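Local coordinates for protein fructosyl amine: oxygen oxidoreductase (Aspergillus fumigatus, PDB 3DJE) that oxidatively deglycates fructosyl amino acids as an FAD-dependent fructosamine oxidase, at residues Ala14-Thr19 against Lys368-Ile373. Numbering follows the deposited sequence.
Sequences AGTWGT and KYLPSI. With FAD (flavin-adenine dinucleotide), chain C; FSA (1-S-(carboxymethyl)-1-thio-beta-D-fructopyranose), chain D.
Thr16, starting helix 16-27, comes nearest Leu370 in the loop before helix 373-382, their CA atoms 6.0 Å apart, and no hydrogen bond links the backbones. Leu370 reaches over with CD1, 3.3 Å from Thr16 O and brushing the methyl CG2. Ile373 packs on Trp17: its CG2 methyl sits 3.6 Å from the centroid of the five-membered ring, 14° off the normal, a CH-pi contact, while CG1, anti to the backbone N (chi1 -156°), extends along the same face toward CE2. FAD O5' lies over the opposite face, and Trp17 NE1 donates a hydrogen bond to Gly366 O, helping fix the indole's rotation. With CG2 turned to Leu370, Thr16 OG1 accepts from FAD O4' (2.8 Å) and donates to O1A. The amides of Thr16 and Trp17 run nearly straight to FAD O1A and O2P, one on each phosphate, as in a Rossmann-type GxGxxG turn. Lys368 gives FAD O2 two hydrogen bonds, from N (2.8 Å) and NZ (2.9 Å); NZ also holds the ligand carboxylate at FSA OAB (2.6 Å) and Arg365 O. The segments thus meet through apolar side chains, while Leu370 O to Ser20 OG and Pro371 O to His24 NE2 add polar links between flavin-side loop and diphosphate-binding helix.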
loop_
_atom_site.group_PDB
_atom_site.type_symbol
_atom_site.label_atom_id
_atom_site.label_comp_id
_atom_site.label_asym_id
_atom_site.label_seq_id
_atom_site.Cartn_x
_atom_site.Cartn_y
_atom_site.Cartn_z
ATOM N N ALA A 14 3.720 -1.520 13.220
ATOM C CA ALA A 14 2.917 -0.302 13.377
ATOM C C ALA A 14 2.728 0.438 12.043
ATOM O O ALA A 14 2.709 1.670 11.998
ATOM C CB ALA A 14 3.566 0.623 14.424
ATOM N N GLY A 15 2.595 -0.329 10.965
ATOM C CA GLY A 15 2.357 0.239 9.649
ATOM C C GLY A 15 0.884 0.475 9.428
ATOM O O GLY A 15 0.116 0.694 10.379
ATOM N N THR A 16 0.482 0.419 8.169
ATOM C CA THR A 16 -0.892 0.779 7.807
ATOM C C THR A 16 -1.925 -0.097 8.542
ATOM O O THR A 16 -2.834 0.404 9.228
ATOM C CB THR A 16 -1.107 0.651 6.295
ATOM O OG1 THR A 16 -0.014 1.267 5.599
ATOM C CG2 THR A 16 -2.406 1.317 5.901
ATOM N N TRP A 17 -1.777 -1.403 8.393
ATOM C CA TRP A 17 -2.777 -2.323 8.905
ATOM C C TRP A 17 -2.613 -2.597 10.405
ATOM O O TRP A 17 -3.612 -2.754 11.119
ATOM C CB TRP A 17 -2.773 -3.601 8.071
ATOM C CG TRP A 17 -3.390 -3.422 6.700
ATOM C CD1 TRP A 17 -3.636 -2.244 6.030
ATOM C CD2 TRP A 17 -3.858 -4.471 5.853
ATOM N NE1 TRP A 17 -4.242 -2.509 4.820
ATOM C CE2 TRP A 17 -4.386 -3.866 4.690
ATOM C CE3 TRP A 17 -3.880 -5.875 5.966
ATOM C CZ2 TRP A 17 -4.937 -4.616 3.648
ATOM C CZ3 TRP A 17 -4.440 -6.621 4.923
ATOM C CH2 TRP A 17 -4.943 -5.985 3.783
ATOM N N GLY A 18 -1.368 -2.595 10.899
ATOM C CA GLY A 18 -1.117 -2.701 12.341
ATOM C C GLY A 18 -1.723 -1.520 13.091
ATOM O O GLY A 18 -2.372 -1.702 14.134
ATOM N N THR A 19 -1.530 -0.315 12.559
ATOM C CA THR A 19 -2.100 0.882 13.178
ATOM C C THR A 19 -3.630 0.842 13.122
ATOM O O THR A 19 -4.302 1.154 14.124
ATOM C CB THR A 19 -1.524 2.170 12.588
ATOM O OG1 THR A 19 -0.140 2.238 12.927
ATOM C CG2 THR A 19 -2.217 3.414 13.156
ATOM N N LYS A 368 -5.699 2.359 1.121
ATOM C CA LYS A 368 -7.015 2.991 1.165
ATOM C C LYS A 368 -7.910 2.401 2.254
ATOM O O LYS A 368 -8.892 3.036 2.632
ATOM C CB LYS A 368 -7.697 2.941 -0.202
ATOM C CG LYS A 368 -8.033 1.555 -0.684
ATOM C CD LYS A 368 -8.552 1.580 -2.139
ATOM C CE LYS A 368 -7.454 1.788 -3.179
ATOM N NZ LYS A 368 -6.468 0.652 -3.234
ATOM N N TYR A 369 -7.576 1.201 2.749
ATOM C CA TYR A 369 -8.349 0.550 3.829
ATOM C C TYR A 369 -7.926 0.948 5.244
ATOM O O TYR A 369 -8.444 0.406 6.240
ATOM C CB TYR A 369 -8.310 -0.980 3.661
ATOM C CG TYR A 369 -8.749 -1.400 2.283
ATOM C CD1 TYR A 369 -10.093 -1.659 2.005
ATOM C CD2 TYR A 369 -7.825 -1.505 1.244
ATOM C CE1 TYR A 369 -10.502 -2.023 0.731
ATOM C CE2 TYR A 369 -8.223 -1.868 -0.020
ATOM C CZ TYR A 369 -9.546 -2.118 -0.280
ATOM O OH TYR A 369 -9.905 -2.470 -1.565
ATOM N N LEU A 370 -7.018 1.911 5.354
ATOM C CA LEU A 370 -6.588 2.375 6.675
ATOM C C LEU A 370 -7.751 2.644 7.651
ATOM O O LEU A 370 -7.686 2.231 8.815
ATOM C CB LEU A 370 -5.696 3.617 6.558
ATOM C CG LEU A 370 -5.262 4.255 7.890
ATOM C CD1 LEU A 370 -4.431 3.305 8.756
ATOM C CD2 LEU A 370 -4.515 5.578 7.687
ATOM N N PRO A 371 -8.785 3.369 7.212
ATOM C CA PRO A 371 -9.869 3.674 8.174
ATOM C C PRO A 371 -10.650 2.466 8.703
ATOM O O PRO A 371 -11.294 2.593 9.751
ATOM C CB PRO A 371 -10.818 4.546 7.348
ATOM C CG PRO A 371 -9.953 5.126 6.257
ATOM C CD PRO A 371 -9.028 4.004 5.901
ATOM N N SER A 372 -10.596 1.333 7.995
ATOM C CA SER A 372 -11.578 0.260 8.176
ATOM C C SER A 372 -11.014 -1.149 8.368
ATOM O O SER A 372 -11.670 -2.002 8.972
ATOM C CB SER A 372 -12.506 0.225 6.960
ATOM O OG SER A 372 -11.750 0.129 5.755
ATOM N N ILE A 373 -9.829 -1.407 7.817
ATOM C CA ILE A 373 -9.332 -2.781 7.761
ATOM C C ILE A 373 -9.121 -3.362 9.170
ATOM O O ILE A 373 -9.286 -4.563 9.376
ATOM C CB ILE A 373 -8.052 -2.900 6.858
ATOM C CG1 ILE A 373 -7.886 -4.327 6.309
ATOM C CG2 ILE A 373 -6.799 -2.425 7.622
ATOM C CD1 ILE A 373 -8.957 -4.744 5.295
HETATM P PA FAD C . 3.289 -1.462 6.013
HETATM O O1A FAD C . 2.469 -0.251 6.134
HETATM O O2A FAD C . 4.482 -1.430 5.112
HETATM O O5B FAD C . 3.691 -1.820 7.500
HETATM C C5B FAD C . 4.598 -2.876 7.828
HETATM C C4B FAD C . 5.203 -2.530 9.195
HETATM O O4B FAD C . 5.914 -3.726 9.563
HETATM C C3B FAD C . 6.256 -1.416 8.993
HETATM O O3B FAD C . 5.937 -0.252 9.774
HETATM C C2B FAD C . 7.541 -2.103 9.483
HETATM O O2B FAD C . 8.409 -1.195 10.232
HETATM C C1B FAD C . 6.980 -3.272 10.340
HETATM N N9A FAD C . 8.092 -4.240 10.584
HETATM C C8A FAD C . 9.048 -4.658 9.728
HETATM N N7A FAD C . 9.887 -5.488 10.382
HETATM C C5A FAD C . 9.457 -5.589 11.647
HETATM C C6A FAD C . 9.917 -6.275 12.776
HETATM N N6A FAD C . 11.037 -7.032 12.703
HETATM N N1A FAD C . 9.232 -6.158 13.931
HETATM C C2A FAD C . 8.129 -5.404 14.014
HETATM N N3A FAD C . 7.665 -4.730 12.956
HETATM C C4A FAD C . 8.316 -4.812 11.771
HETATM N N1 FAD C . -2.356 1.533 -1.713
HETATM C C2 FAD C . -3.515 2.267 -1.954
HETATM O O2 FAD C . -4.588 1.971 -1.425
HETATM N N3 FAD C . -3.454 3.358 -2.823
HETATM C C4 FAD C . -2.273 3.723 -3.460
HETATM O O4 FAD C . -2.256 4.699 -4.221
HETATM C C4X FAD C . -1.118 2.963 -3.223
HETATM N N5 FAD C . 0.079 3.291 -3.857
HETATM C C5X FAD C . 1.252 2.643 -3.479
HETATM C C6 FAD C . 2.464 3.125 -3.967
HETATM C C7 FAD C . 3.658 2.534 -3.575
HETATM C C7M FAD C . 4.962 3.092 -4.164
HETATM C C8 FAD C . 3.652 1.473 -2.670
HETATM C C8M FAD C . 4.988 0.869 -2.177
HETATM C C9 FAD C . 2.429 1.004 -2.169
HETATM C C9A FAD C . 1.222 1.595 -2.562
HETATM N N10 FAD C . -0.023 1.138 -2.087
HETATM C C10 FAD C . -1.174 1.879 -2.350
HETATM C "C1'" FAD C . -0.114 -0.101 -1.302
HETATM C "C2'" FAD C . -0.122 0.228 0.192
HETATM O "O2'" FAD C . 0.853 1.258 0.471
HETATM C "C3'" FAD C . 0.195 -1.036 0.985
HETATM O "O3'" FAD C . -0.613 -2.122 0.485
HETATM C "C4'" FAD C . -0.117 -0.877 2.477
HETATM O "O4'" FAD C . 0.379 0.359 2.993
HETATM C "C5'" FAD C . 0.532 -2.036 3.243
HETATM O "O5'" FAD C . 0.203 -1.935 4.639
HETATM P P FAD C . 0.818 -2.981 5.686
HETATM O O1P FAD C . 0.534 -4.368 5.211
HETATM O O2P FAD C . 0.356 -2.534 7.016
HETATM O O3P FAD C . 2.408 -2.750 5.612
HETATM O OAB FSA D . -4.889 1.020 -5.224
HETATM C CAL FSA D . -4.755 1.997 -5.992
HETATM O OAA FSA D . -5.742 2.646 -6.424
HETATM C CAH FSA D . -3.382 2.433 -6.462
HETATM S SAK FSA D . -2.105 1.339 -5.928
HETATM C C1 FSA D . -0.793 2.187 -6.763
HETATM C C2 FSA D . 0.411 1.259 -6.980
HETATM O O2 FSA D . 1.591 2.046 -7.215
HETATM C C3 FSA D . 0.184 0.326 -8.174
HETATM O O3 FSA D . 0.115 1.088 -9.389
HETATM C C4 FSA D . 1.252 -0.768 -8.261
HETATM O O4 FSA D . 0.885 -1.720 -9.273
HETATM C C5 FSA D . 1.414 -1.514 -6.932
HETATM O O5 FSA D . 0.272 -2.330 -6.658
HETATM C C6 FSA D . 1.636 -0.508 -5.812
HETATM O O6 FSA D . 0.556 0.442 -5.797
#